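Local coordinates for protein GCN5-related N-acetyltransferase (Brucella melitensis biovar Abortus 2308, PDB 3TCV) that probably transfers an acetyl group from acetyl-CoA to an amine, as other GCN5-related N-acetyltransferases do, perhaps at protein N-termini or on arylamines, at residues 164-169 with 182-187. Numbering follows the deposited sequence. Where two conformers were deposited one is given.
Sequences YEWECH and FGFRFE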
loop_
_atom_site.group_PDB
_atom_site.type_symbol
_atom_site.label_atom_id
_atom_site.label_comp_id
_atom_site.label_asym_id
_atom_site.label_seq_id
_atom_site.Cartn_x
_atom_site.Cartn_y
_atom_site.Cartn_z
ATOM N N TYR B 164 -2.026 -9.215 -8.508
ATOM C CA TYR B 164 -0.624 -9.042 -8.925
ATOM C C TYR B 164 -0.433 -7.573 -9.295
ATOM O O TYR B 164 -1.161 -7.032 -10.134
ATOM C CB TYR B 164 -0.385 -9.960 -10.113
ATOM C CG TYR B 164 0.996 -9.990 -10.716
ATOM C CD1 TYR B 164 2.117 -10.265 -9.951
ATOM C CD2 TYR B 164 1.172 -9.790 -12.076
ATOM C CE1 TYR B 164 3.364 -10.335 -10.548
ATOM C CE2 TYR B 164 2.413 -9.863 -12.682
ATOM C CZ TYR B 164 3.512 -10.135 -11.901
ATOM O OH TYR B 164 4.757 -10.214 -12.487
ATOM N N GLU B 165 0.468 -6.901 -8.584
ATOM C CA GLU B 165 0.539 -5.453 -8.644
ATOM C C GLU B 165 1.740 -4.925 -9.401
ATOM O O GLU B 165 2.830 -5.532 -9.384
ATOM C CB GLU B 165 0.608 -4.866 -7.224
ATOM C CG GLU B 165 -0.576 -5.158 -6.329
ATOM C CD GLU B 165 -0.355 -4.794 -4.880
ATOM O OE1 GLU B 165 -1.346 -4.381 -4.269
ATOM O OE2 GLU B 165 0.784 -4.960 -4.338
ATOM N N TRP B 166 1.547 -3.737 -9.971
ATOM C CA TRP B 166 2.597 -2.900 -10.562
ATOM C C TRP B 166 2.438 -1.503 -10.002
ATOM O O TRP B 166 1.339 -0.982 -9.940
ATOM C CB TRP B 166 2.422 -2.875 -12.066
ATOM C CG TRP B 166 3.459 -2.116 -12.856
ATOM C CD1 TRP B 166 3.633 -0.742 -12.962
ATOM C CD2 TRP B 166 4.440 -2.699 -13.782
ATOM N NE1 TRP B 166 4.670 -0.447 -13.837
ATOM C CE2 TRP B 166 5.198 -1.587 -14.339
ATOM C CE3 TRP B 166 4.800 -4.002 -14.135
ATOM C CZ2 TRP B 166 6.242 -1.792 -15.250
ATOM C CZ3 TRP B 166 5.846 -4.183 -15.044
ATOM C CH2 TRP B 166 6.544 -3.106 -15.590
ATOM N N GLU B 167 3.522 -0.901 -9.521
ATOM C CA GLU B 167 3.485 0.505 -9.093
ATOM C C GLU B 167 4.730 1.190 -9.630
ATOM O O GLU B 167 5.822 0.574 -9.735
ATOM C CB GLU B 167 3.394 0.664 -7.561
ATOM C CG GLU B 167 4.330 -0.237 -6.765
ATOM C CD GLU B 167 4.754 0.294 -5.406
ATOM O OE1 GLU B 167 5.105 -0.563 -4.546
ATOM O OE2 GLU B 167 4.788 1.528 -5.187
ATOM N N CYS B 168 4.558 2.436 -9.996
ATOM C CA CYS B 168 5.637 3.268 -10.486
ATOM C C CYS B 168 5.336 4.741 -10.209
ATOM O O CYS B 168 4.224 5.109 -9.845
ATOM C CB CYS B 168 5.816 3.051 -12.006
ATOM S SG CYS B 168 4.384 3.500 -13.023
ATOM N N HIS B 169 6.359 5.577 -10.342
ATOM C CA HIS B 169 6.188 7.015 -10.305
ATOM C C HIS B 169 5.178 7.368 -11.358
ATOM O O HIS B 169 5.265 6.889 -12.523
ATOM C CB HIS B 169 7.550 7.677 -10.583
ATOM C CG HIS B 169 7.691 9.097 -10.079
ATOM N ND1 HIS B 169 6.885 10.086 -10.471
ATOM C CD2 HIS B 169 8.636 9.674 -9.232
ATOM C CE1 HIS B 169 7.266 11.240 -9.886
ATOM N NE2 HIS B 169 8.339 10.987 -9.135
ATOM N N PHE B 182 1.367 -4.581 -20.695
ATOM C CA PHE B 182 1.424 -5.887 -20.066
ATOM C C PHE B 182 0.031 -6.382 -19.638
ATOM O O PHE B 182 -0.127 -7.545 -19.256
ATOM C CB PHE B 182 2.371 -5.869 -18.857
ATOM C CG PHE B 182 3.849 -5.943 -19.191
ATOM C CD1 PHE B 182 4.336 -6.760 -20.194
ATOM C CD2 PHE B 182 4.772 -5.206 -18.449
ATOM C CE1 PHE B 182 5.698 -6.847 -20.446
ATOM C CE2 PHE B 182 6.147 -5.268 -18.728
ATOM C CZ PHE B 182 6.608 -6.087 -19.734
ATOM N N GLY B 183 -0.965 -5.488 -19.657
ATOM C CA GLY B 183 -2.345 -5.821 -19.326
ATOM C C GLY B 183 -2.767 -5.500 -17.894
ATOM O O GLY B 183 -3.877 -5.853 -17.497
ATOM N N PHE B 184 -1.907 -4.826 -17.117
ATOM C CA PHE B 184 -2.289 -4.361 -15.761
ATOM C C PHE B 184 -3.334 -3.281 -15.943
ATOM O O PHE B 184 -3.232 -2.470 -16.883
ATOM C CB PHE B 184 -1.107 -3.796 -14.968
ATOM C CG PHE B 184 -0.049 -4.796 -14.587
ATOM C CD1 PHE B 184 -0.054 -5.391 -13.322
ATOM C CD2 PHE B 184 0.983 -5.126 -15.459
ATOM C CE1 PHE B 184 0.947 -6.284 -12.943
ATOM C CE2 PHE B 184 1.961 -6.026 -15.091
ATOM C CZ PHE B 184 1.955 -6.618 -13.841
ATOM N N ARG B 185 -4.310 -3.225 -15.037
ATOM C CA ARG B 185 -5.366 -2.227 -15.093
ATOM C C ARG B 185 -5.094 -1.133 -14.071
ATOM O O ARG B 185 -4.838 -1.423 -12.930
ATOM C CB ARG B 185 -6.698 -2.902 -14.767
ATOM C CG ARG B 185 -7.926 -2.028 -14.891
ATOM C CD ARG B 185 -9.180 -2.813 -14.550
ATOM N NE ARG B 185 -9.367 -3.919 -15.473
ATOM C CZ ARG B 185 -10.061 -3.881 -16.614
ATOM N NH1 ARG B 185 -10.141 -4.974 -17.371
ATOM N NH2 ARG B 185 -10.692 -2.787 -16.999
ATOM N N PHE B 186 -5.149 0.125 -14.483
ATOM C CA PHE B 186 -4.964 1.223 -13.594
ATOM C C PHE B 186 -6.041 1.227 -12.519
ATOM O O PHE B 186 -7.216 1.031 -12.819
ATOM C CB PHE B 186 -5.034 2.525 -14.383
ATOM C CG PHE B 186 -4.930 3.755 -13.541
ATOM C CD1 PHE B 186 -3.685 4.259 -13.151
ATOM C CD2 PHE B 186 -6.065 4.458 -13.212
ATOM C CE1 PHE B 186 -3.596 5.402 -12.381
ATOM C CE2 PHE B 186 -5.986 5.602 -12.440
ATOM C CZ PHE B 186 -4.755 6.087 -12.053
ATOM N N GLU B 187 -5.607 1.497 -11.290
ATOM C CA GLU B 187 -6.480 1.664 -10.129
ATOM C C GLU B 187 -6.490 3.067 -9.550
ATOM O O GLU B 187 -7.542 3.541 -9.096
ATOM C CB GLU B 187 -6.091 0.633 -9.059
ATOM C CG GLU B 187 -6.465 -0.759 -9.496
ATOM C CD GLU B 187 -6.142 -1.831 -8.485
ATOM O OE1 GLU B 187 -5.209 -1.637 -7.678
ATOM O OE2 GLU B 187 -6.811 -2.879 -8.521
#
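F184 stands between Y164 and W166 and, with F182, completes an aromatic cluster in the GNAT fold, a worked example of how strand 163-169 is joined to the residues that lead from helix 173-182 into strand 185-196. That helix links the two segments, and strand 199-209 lies between strands 163-169 and 185-196 in the sheet, so the contact is made almost entirely by side chains, without a hydrogen bond from one segment to the other; the F184 ring also rests on the backbone at Y164 and E165. W166 meets F184 through two parts, its CB and its indole. The CB sits over one face of the phenyl ring, 3.8 Å from the centroid, a CH-pi contact. CE3 of the indole approaches CE2 of F184 at 3.6 Å, with the two ring planes oblique to each other. Y164 reaches the same phenyl ring by its CD2-CE2 side, CE2 lying 3.5 Å from CZ of F184; the two planes are 30° apart and laterally displaced, so little of one ring lies over the other. With CG anti to the backbone N (chi1 -177°), W166 carries its six-membered ring past F184 to F182, where CZ3 comes 3.7 Å from CD2 of F182. The cluster thus runs from Y164 through F184 and W166 to F182.

A second shell holds these rings in place. Y164 OH hydrogen-bonds to Q148 OE1 of helix 142-158, and F151 and M152 of that helix also pack on Y164. Between F182 and F184, G183 is the first residue to leave helical angles, its positive phi forming a Schellman motif; the carbonyl of F182 is bonded to Y220 OH. W166 NE1 hydrogen-bonds to S175 OG, tying the tryptophan to the connecting helix, while its CH2 lies in the plane of the F182 ring, at the edge, 3.8 Å from CE2 of F182.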